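Local coordinates for protein Sqt1 (Chaetomium thermophilum, PDB 4ZOY) that probably acts as a dedicated WD40-repeat chaperone that captures a newly made ribosomal protein during its translation, in support of ribosome biogenesis, at residues V377-P386 with V457-E467; A388-T396 with V404-G412. One frame throughout, in Å; residues are numbered along the deposited sequence.

Interaction 1: residues V377-P386 with V457-E467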
loop_
_atom_site.group_PDB
_atom_site.type_symbol
_atom_site.label_atom_id
_atom_site.label_comp_id
_atom_site.label_asym_id
_atom_site.label_seq_id
_atom_site.Cartn_x
_atom_site.Cartn_y
_atom_site.Cartn_z
ATOM N N VAL A 377 -8.428 1.124 7.247
ATOM C CA VAL A 377 -8.112 0.585 5.936
ATOM C C VAL A 377 -6.617 0.679 5.616
ATOM O O VAL A 377 -6.023 -0.247 5.033
ATOM C CB VAL A 377 -8.940 1.315 4.864
ATOM C CG1 VAL A 377 -8.480 0.952 3.462
ATOM C CG2 VAL A 377 -10.437 0.995 5.058
ATOM N N LYS A 378 -6.009 1.800 5.988
ATOM C CA LYS A 378 -4.610 2.045 5.676
ATOM C C LYS A 378 -3.966 2.912 6.724
ATOM O O LYS A 378 -4.562 3.884 7.180
ATOM C CB LYS A 378 -4.489 2.717 4.300
ATOM C CG LYS A 378 -3.052 3.053 3.902
ATOM C CD LYS A 378 -2.986 3.616 2.489
ATOM C CE LYS A 378 -1.591 4.128 2.161
ATOM N NZ LYS A 378 -1.418 4.362 0.696
ATOM N N VAL A 379 -2.740 2.558 7.097
ATOM C CA VAL A 379 -1.882 3.423 7.896
ATOM C C VAL A 379 -0.571 3.601 7.148
ATOM O O VAL A 379 -0.075 2.670 6.485
ATOM C CB VAL A 379 -1.613 2.865 9.313
ATOM C CG1 VAL A 379 -2.911 2.673 10.074
ATOM C CG2 VAL A 379 -0.806 1.539 9.275
ATOM N N GLU A 380 -0.007 4.800 7.235
ATOM C CA GLU A 380 1.231 5.099 6.503
ATOM C C GLU A 380 1.968 6.250 7.160
ATOM O O GLU A 380 1.373 7.305 7.418
ATOM C CB GLU A 380 0.934 5.430 5.038
ATOM C CG GLU A 380 2.194 5.648 4.199
ATOM C CD GLU A 380 1.865 6.121 2.802
ATOM O OE1 GLU A 380 1.550 5.275 1.928
ATOM O OE2 GLU A 380 1.913 7.341 2.574
ATOM N N PHE A 381 3.259 6.054 7.441
ATOM C CA PHE A 381 4.053 7.113 8.055
ATOM C C PHE A 381 4.385 8.206 7.068
ATOM O O PHE A 381 4.657 7.944 5.892
ATOM C CB PHE A 381 5.353 6.547 8.635
ATOM C CG PHE A 381 5.156 5.792 9.905
ATOM C CD1 PHE A 381 5.205 6.442 11.127
ATOM C CD2 PHE A 381 4.913 4.424 9.885
ATOM C CE1 PHE A 381 5.015 5.744 12.321
ATOM C CE2 PHE A 381 4.721 3.723 11.068
ATOM C CZ PHE A 381 4.770 4.379 12.285
ATOM N N VAL A 382 4.363 9.440 7.561
ATOM C CA VAL A 382 4.865 10.576 6.796
ATOM C C VAL A 382 6.388 10.458 6.686
ATOM O O VAL A 382 7.083 10.348 7.697
ATOM C CB VAL A 382 4.487 11.917 7.454
ATOM C CG1 VAL A 382 5.025 13.082 6.626
ATOM C CG2 VAL A 382 2.977 12.019 7.620
ATOM N N LYS A 383 6.888 10.495 5.459
ATOM C CA LYS A 383 8.315 10.252 5.221
ATOM C C LYS A 383 9.191 11.413 5.663
ATOM O O LYS A 383 10.235 11.212 6.294
ATOM C CB LYS A 383 8.548 9.947 3.742
ATOM C CG LYS A 383 7.902 8.633 3.317
ATOM C CD LYS A 383 8.516 8.060 2.048
ATOM C CE LYS A 383 7.783 8.528 0.811
ATOM N NZ LYS A 383 8.298 7.835 -0.411
ATOM N N SER A 384 8.767 12.626 5.340
ATOM C CA SER A 384 9.571 13.805 5.632
ATOM C C SER A 384 8.698 14.930 6.146
ATOM O O SER A 384 8.426 15.874 5.411
ATOM C CB SER A 384 10.322 14.258 4.387
ATOM O OG SER A 384 11.153 13.227 3.885
ATOM N N PRO A 385 8.239 14.829 7.397
ATOM C CA PRO A 385 7.348 15.880 7.905
ATOM C C PRO A 385 8.034 17.238 7.927
ATOM O O PRO A 385 9.261 17.307 8.088
ATOM C CB PRO A 385 7.009 15.413 9.323
ATOM C CG PRO A 385 8.044 14.426 9.669
ATOM C CD PRO A 385 8.522 13.800 8.409
ATOM N N PRO A 386 7.259 18.313 7.736
ATOM C CA PRO A 386 7.807 19.675 7.763
ATOM C C PRO A 386 8.597 19.937 9.031
ATOM O O PRO A 386 9.647 20.574 8.962
ATOM C CB PRO A 386 6.561 20.552 7.686
ATOM C CG PRO A 386 5.602 19.718 6.849
ATOM C CD PRO A 386 5.852 18.289 7.288
ATOM N N VAL A 457 -13.267 5.601 3.350
ATOM C CA VAL A 457 -12.042 5.940 2.627
ATOM C C VAL A 457 -11.242 4.679 2.329
ATOM O O VAL A 457 -10.828 3.980 3.252
ATOM C CB VAL A 457 -11.161 6.917 3.412
ATOM C CG1 VAL A 457 -10.010 7.399 2.541
ATOM C CG2 VAL A 457 -12.001 8.093 3.921
ATOM N N LEU A 458 -11.065 4.390 1.041
ATOM C CA LEU A 458 -10.432 3.136 0.607
ATOM C C LEU A 458 -8.924 3.251 0.401
ATOM O O LEU A 458 -8.240 2.240 0.306
ATOM C CB LEU A 458 -11.086 2.635 -0.687
ATOM C CG LEU A 458 -12.582 2.327 -0.574
ATOM C CD1 LEU A 458 -13.148 1.894 -1.920
ATOM C CD2 LEU A 458 -12.866 1.273 0.505
ATOM N N GLY A 459 -8.403 4.471 0.327
ATOM C CA GLY A 459 -6.976 4.644 0.129
ATOM C C GLY A 459 -6.609 6.105 0.132
ATOM O O GLY A 459 -7.489 6.984 0.130
ATOM N N PHE A 460 -5.309 6.377 0.161
ATOM C CA PHE A 460 -4.806 7.731 0.039
ATOM C C PHE A 460 -3.337 7.728 -0.361
ATOM O O PHE A 460 -2.633 6.726 -0.214
ATOM C CB PHE A 460 -4.989 8.531 1.346
ATOM C CG PHE A 460 -4.189 8.008 2.507
ATOM C CD1 PHE A 460 -2.887 8.440 2.710
ATOM C CD2 PHE A 460 -4.741 7.104 3.395
ATOM C CE1 PHE A 460 -2.130 7.958 3.771
ATOM C CE2 PHE A 460 -4.002 6.621 4.460
ATOM C CZ PHE A 460 -2.692 7.053 4.645
ATOM N N VAL A 461 -2.901 8.860 -0.893
ATOM C CA VAL A 461 -1.480 9.172 -0.988
ATOM C C VAL A 461 -1.232 10.512 -0.312
ATOM O O VAL A 461 -2.147 11.327 -0.172
ATOM C CB VAL A 461 -0.993 9.224 -2.447
ATOM C CG1 VAL A 461 -1.087 7.844 -3.106
ATOM C CG2 VAL A 461 -1.785 10.264 -3.255
ATOM N N GLN A 462 0.005 10.757 0.110
ATOM C CA GLN A 462 0.301 11.970 0.862
ATOM C C GLN A 462 1.663 12.562 0.521
ATOM O O GLN A 462 2.160 13.422 1.252
ATOM C CB GLN A 462 0.222 11.702 2.367
ATOM C CG GLN A 462 1.216 10.649 2.878
ATOM C CD GLN A 462 1.079 10.383 4.364
ATOM O OE1 GLN A 462 0.592 11.227 5.124
ATOM N NE2 GLN A 462 1.502 9.199 4.793
ATOM N N GLY A 463 2.258 12.114 -0.574
ATOM C CA GLY A 463 3.530 12.673 -1.016
ATOM C C GLY A 463 4.650 12.410 -0.034
ATOM O O GLY A 463 4.527 11.577 0.842
ATOM N N GLU A 464 5.746 13.141 -0.174
ATOM C CA GLU A 464 6.878 12.972 0.731
ATOM C C GLU A 464 6.662 13.657 2.076
ATOM O O GLU A 464 7.091 13.152 3.112
ATOM C CB GLU A 464 8.154 13.511 0.082
ATOM C CG GLU A 464 8.679 12.654 -1.056
ATOM C CD GLU A 464 9.288 11.360 -0.568
ATOM O OE1 GLU A 464 9.762 11.327 0.587
ATOM O OE2 GLU A 464 9.281 10.374 -1.334
ATOM N N THR A 465 5.979 14.796 2.065
ATOM C CA THR A 465 5.890 15.618 3.266
ATOM C C THR A 465 4.598 15.478 4.038
ATOM O O THR A 465 4.484 16.001 5.137
ATOM C CB THR A 465 6.039 17.108 2.940
ATOM O OG1 THR A 465 4.943 17.516 2.112
ATOM C CG2 THR A 465 7.369 17.384 2.225
ATOM N N GLY A 466 3.608 14.802 3.459
ATOM C CA GLY A 466 2.319 14.676 4.117
ATOM C C GLY A 466 1.436 15.914 4.066
ATOM O O GLY A 466 0.365 15.939 4.662
ATOM N N GLU A 467 1.879 16.948 3.354
ATOM C CA GLU A 467 1.174 18.226 3.390
ATOM C C GLU A 467 -0.066 18.259 2.512
ATOM O O GLU A 467 -0.987 19.026 2.781
ATOM C CB GLU A 467 2.122 19.358 2.992
ATOM C CG GLU A 467 3.074 19.767 4.123
ATOM C CD GLU A 467 2.335 20.347 5.319
ATOM O OE1 GLU A 467 1.686 21.406 5.164
ATOM O OE2 GLU A 467 2.387 19.748 6.415
HETATM O O HOH W 1 -4.019 3.825 -0.641
HETATM O O HOH W 2 1.609 8.367 0.106
HETATM O O HOH W 3 4.911 10.612 3.361
#
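Lys378 lies over Phe460 at the seam between two blades of a WD40 beta-propeller, and the pair exemplifies how side chains join strands that do not pair. Strands 377-381 and 457-461 are edge strands of adjacent four-stranded blades; their directions differ by 23° and their axes come no closer than 6.5 Å, so side chains fill the interval. The ring of Phe460 receives the fully extended lysine on one face: CD makes a CH-pi contact toward the rim, while NZ stands 4.7 Å from the ring centroid in a cation-pi interaction. The ammonium also donates to Phe460 O, with NZ and O 2.8 Å apart, and reaches Glu380 OE1 of its own strand in a weak, salt-bridging bond.

Packing is tight around the buried amide of Gln462. Its NE2 gives one proton to Glu380 OE2 at 2.9 Å, on the anti side of the carboxylate, and the other to Glu380 O at 3.2 Å, approaching from above the carbonyl plane. Because OE1 turns to Thr396 OG1, both ends of the amide are held and its rotation is fixed; a CG placed between backbone N and carbonyl carbon (chi1 61°) starts the chain on this path. Val382 spans the next layer, setting CG2 against Gln462 OE1 and CG1 3.3 Å from Thr465 O, beside Gly466, where a side chain would collide with it.

Beyond Val382 the contact passes to exposed residues. Lys383 NZ meets Glu464 OE2 at 2.9 Å from above the carboxylate plane, a salt bridge at the surface, and Pro386 rests its CG on Glu467, whose OE2 is engaged by Ser485. Even here one main-chain bond ties the loops: Ser384 N donates to Glu464 O across 2.8 Å, with an N-H...O angle of 141°.

Interaction 2: residues A388-T396 with V404-G412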
loop_
_atom_site.group_PDB
_atom_site.type_symbol
_atom_site.label_atom_id
_atom_site.label_comp_id
_atom_site.label_asym_id
_atom_site.label_seq_id
_atom_site.Cartn_x
_atom_site.Cartn_y
_atom_site.Cartn_z
ATOM N N ALA A 388 11.094 18.550 11.105
ATOM C CA ALA A 388 12.045 17.464 10.903
ATOM C C ALA A 388 12.226 16.640 12.168
ATOM O O ALA A 388 12.530 15.448 12.103
ATOM C CB ALA A 388 13.375 18.017 10.423
ATOM N N ALA A 389 12.020 17.271 13.315
ATOM C CA ALA A 389 12.162 16.594 14.603
ATOM C C ALA A 389 11.122 15.488 14.807
ATOM O O ALA A 389 11.303 14.608 15.648
ATOM C CB ALA A 389 12.080 17.611 15.735
ATOM N N MET A 390 10.042 15.531 14.032
ATOM C CA MET A 390 8.955 14.568 14.147
ATOM C C MET A 390 9.088 13.416 13.161
ATOM O O MET A 390 8.174 12.600 13.003
ATOM C CB MET A 390 7.620 15.276 13.952
ATOM C CG MET A 390 7.296 16.187 15.105
ATOM S SD MET A 390 7.014 15.182 16.579
ATOM C CE MET A 390 5.401 14.555 16.157
ATOM N N ALA A 391 10.235 13.367 12.489
ATOM C CA ALA A 391 10.541 12.294 11.559
ATOM C C ALA A 391 10.336 10.929 12.203
ATOM O O ALA A 391 10.868 10.645 13.277
ATOM C CB ALA A 391 11.971 12.427 11.059
ATOM N N GLY A 392 9.549 10.100 11.530
ATOM C CA GLY A 392 9.280 8.744 11.982
ATOM C C GLY A 392 8.131 8.597 12.966
ATOM O O GLY A 392 7.729 7.482 13.269
ATOM N N TRP A 393 7.584 9.703 13.452
ATOM C CA TRP A 393 6.594 9.635 14.540
ATOM C C TRP A 393 5.176 10.005 14.124
ATOM O O TRP A 393 4.256 9.898 14.928
ATOM C CB TRP A 393 7.027 10.543 15.703
ATOM C CG TRP A 393 8.272 10.064 16.336
ATOM C CD1 TRP A 393 9.517 10.597 16.185
ATOM C CD2 TRP A 393 8.414 8.938 17.208
ATOM N NE1 TRP A 393 10.429 9.880 16.925
ATOM C CE2 TRP A 393 9.779 8.856 17.560
ATOM C CE3 TRP A 393 7.526 7.997 17.734
ATOM C CZ2 TRP A 393 10.275 7.866 18.410
ATOM C CZ3 TRP A 393 8.018 7.016 18.575
ATOM C CH2 TRP A 393 9.384 6.958 18.904
ATOM N N LEU A 394 5.013 10.431 12.878
ATOM C CA LEU A 394 3.721 10.892 12.386
ATOM C C LEU A 394 3.098 9.861 11.445
ATOM O O LEU A 394 3.691 9.480 10.431
ATOM C CB LEU A 394 3.879 12.242 11.684
ATOM C CG LEU A 394 4.073 13.436 12.630
ATOM C CD1 LEU A 394 4.485 14.669 11.848
ATOM C CD2 LEU A 394 2.809 13.699 13.441
ATOM N N LEU A 395 1.896 9.432 11.799
ATOM C CA LEU A 395 1.188 8.370 11.089
ATOM C C LEU A 395 -0.129 8.891 10.552
ATOM O O LEU A 395 -0.922 9.477 11.299
ATOM C CB LEU A 395 0.931 7.184 12.024
ATOM C CG LEU A 395 0.297 5.955 11.361
ATOM C CD1 LEU A 395 1.378 5.117 10.702
ATOM C CD2 LEU A 395 -0.484 5.133 12.377
ATOM N N THR A 396 -0.364 8.670 9.268
ATOM C CA THR A 396 -1.659 8.994 8.663
ATOM C C THR A 396 -2.481 7.728 8.510
ATOM O O THR A 396 -1.958 6.686 8.108
ATOM C CB THR A 396 -1.471 9.655 7.308
ATOM O OG1 THR A 396 -0.595 10.769 7.466
ATOM C CG2 THR A 396 -2.808 10.168 6.741
ATOM N N VAL A 404 -10.012 10.753 7.501
ATOM C CA VAL A 404 -8.560 10.599 7.470
ATOM C C VAL A 404 -8.012 11.274 8.714
ATOM O O VAL A 404 -8.440 12.369 9.077
ATOM C CB VAL A 404 -7.938 11.225 6.209
ATOM C CG1 VAL A 404 -6.420 11.009 6.193
ATOM C CG2 VAL A 404 -8.579 10.648 4.966
ATOM N N ARG A 405 -7.082 10.615 9.395
ATOM C CA ARG A 405 -6.523 11.178 10.614
ATOM C C ARG A 405 -5.011 11.138 10.603
ATOM O O ARG A 405 -4.407 10.350 9.884
ATOM C CB ARG A 405 -7.063 10.441 11.846
ATOM C CG ARG A 405 -8.548 10.681 12.084
ATOM C CD ARG A 405 -9.052 10.206 13.437
ATOM N NE ARG A 405 -10.422 10.690 13.614
ATOM C CZ ARG A 405 -11.502 10.008 13.253
ATOM N NH1 ARG A 405 -11.394 8.792 12.739
ATOM N NH2 ARG A 405 -12.709 10.546 13.412
ATOM N N ARG A 406 -4.394 12.008 11.399
ATOM C CA ARG A 406 -2.957 11.916 11.556
ATOM C C ARG A 406 -2.634 11.907 13.033
ATOM O O ARG A 406 -3.249 12.633 13.830
ATOM C CB ARG A 406 -2.237 13.038 10.852
ATOM C CG ARG A 406 -0.731 12.807 10.942
ATOM C CD ARG A 406 -0.015 13.698 10.040
ATOM N NE ARG A 406 -0.263 13.411 8.640
ATOM C CZ ARG A 406 -0.013 14.281 7.672
ATOM N NH1 ARG A 406 0.435 15.500 7.982
ATOM N NH2 ARG A 406 -0.205 13.960 6.415
ATOM N N TRP A 407 -1.671 11.062 13.378
ATOM C CA TRP A 407 -1.364 10.727 14.754
ATOM C C TRP A 407 0.092 10.993 15.057
ATOM O O TRP A 407 0.968 10.734 14.224
ATOM C CB TRP A 407 -1.662 9.255 15.032
ATOM C CG TRP A 407 -3.009 8.813 14.583
ATOM C CD1 TRP A 407 -3.340 8.299 13.366
ATOM C CD2 TRP A 407 -4.207 8.834 15.356
ATOM N NE1 TRP A 407 -4.677 7.995 13.334
ATOM C CE2 TRP A 407 -5.235 8.324 14.541
ATOM C CE3 TRP A 407 -4.515 9.252 16.655
ATOM C CZ2 TRP A 407 -6.545 8.208 14.983
ATOM C CZ3 TRP A 407 -5.814 9.135 17.096
ATOM C CH2 TRP A 407 -6.814 8.617 16.263
ATOM N N ASP A 408 0.321 11.510 16.257
ATOM C CA ASP A 408 1.645 11.660 16.848
ATOM C C ASP A 408 1.873 10.447 17.744
ATOM O O ASP A 408 1.207 10.292 18.766
ATOM C CB ASP A 408 1.696 12.991 17.623
ATOM C CG ASP A 408 2.904 13.134 18.537
ATOM O OD1 ASP A 408 3.846 12.317 18.504
ATOM O OD2 ASP A 408 2.889 14.125 19.301
ATOM N N LEU A 409 2.813 9.586 17.359
ATOM C CA LEU A 409 2.987 8.306 18.043
ATOM C C LEU A 409 4.089 8.324 19.100
ATOM O O LEU A 409 4.515 7.268 19.558
ATOM C CB LEU A 409 3.278 7.194 17.026
ATOM C CG LEU A 409 2.190 6.958 15.966
ATOM C CD1 LEU A 409 2.553 5.741 15.130
ATOM C CD2 LEU A 409 0.805 6.795 16.586
ATOM N N ARG A 410 4.554 9.506 19.487
ATOM C CA ARG A 410 5.602 9.562 20.512
ATOM C C ARG A 410 5.112 9.094 21.880
ATOM O O ARG A 410 5.894 8.557 22.661
ATOM C CB ARG A 410 6.167 10.980 20.632
ATOM C CG ARG A 410 6.972 11.411 19.428
ATOM C CD ARG A 410 7.362 12.874 19.548
ATOM N NE ARG A 410 6.188 13.742 19.595
ATOM C CZ ARG A 410 6.213 15.032 19.921
ATOM N NH1 ARG A 410 7.356 15.619 20.251
ATOM N NH2 ARG A 410 5.090 15.737 19.926
ATOM N N GLY A 411 3.836 9.316 22.172
ATOM C CA GLY A 411 3.266 8.940 23.459
ATOM C C GLY A 411 3.157 7.444 23.698
ATOM O O GLY A 411 3.356 6.639 22.786
ATOM N N GLY A 412 2.844 7.067 24.934
ATOM C CA GLY A 412 2.654 5.668 25.273
ATOM C C GLY A 412 3.768 5.089 26.126
ATOM O O GLY A 412 4.663 5.807 26.573
#
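Thr396 OG1 accepts from Arg406 NE at 2.9 Å, lying near the guanidinium plane, while the hydroxyl also bonds Gln462 and NH2 of the arginine reaches Gly466 O. Beside this pair, Leu395 and Trp407 exchange two backbone bonds, Leu395 N to Trp407 O at 2.9 Å and Trp407 N to Leu395 O at 2.7 Å, the central step of an antiparallel hairpin; Leu409 N to Trp393 O, 2.8 Å, extends it. At that end Arg410 grips Asp408 side-on through NE and NH2, and its backbone N meets OD1 from the opposite face, closing an Asx turn. The guanidinium thus fixed carries Met390 SD over its centre, 3.4 Å from Arg410 CZ; the methionine's bend at chi2 (-67°) brings the sulfur there, and chi3 (-75°) turns CE toward Asp408 OD1. Nearer the backbone, Arg410 CG makes a CH-pi contact over a face of the Trp393 indole. An alanine in place of Asp408 has no carboxylate for Arg410, whose guanidinium would probably lose its anchor and swing from Met390, with the Asx turn undone.

Strand 404-408 runs between 394-399 and 441-445, and the face bearing Leu395 and Trp407 packs on Ile352 of strand 352-356.

In the fold
Interactions 1 and 2 have centres about 11 Å apart and share one blade. Along the chain, 377-386 comes first, then the 388-396 and 404-412 hairpin, and 457-467 last, so interaction 2 falls wholly between the two halves of interaction 1. Strands 376-381 and 394-399 are neighbours in the same antiparallel sheet: one contact builds that blade, the other fastens it to the sheet of strand 457-461, which strand 9-11 from the start of the chain completes. Interaction 1 lies nearer the centre of the chain. The two meet directly, since Gln462 and Gly466 receive polar groups from the hairpin. The shared bonds are consistent with blade assembly and blade docking supporting each other close to where the propeller ring closes.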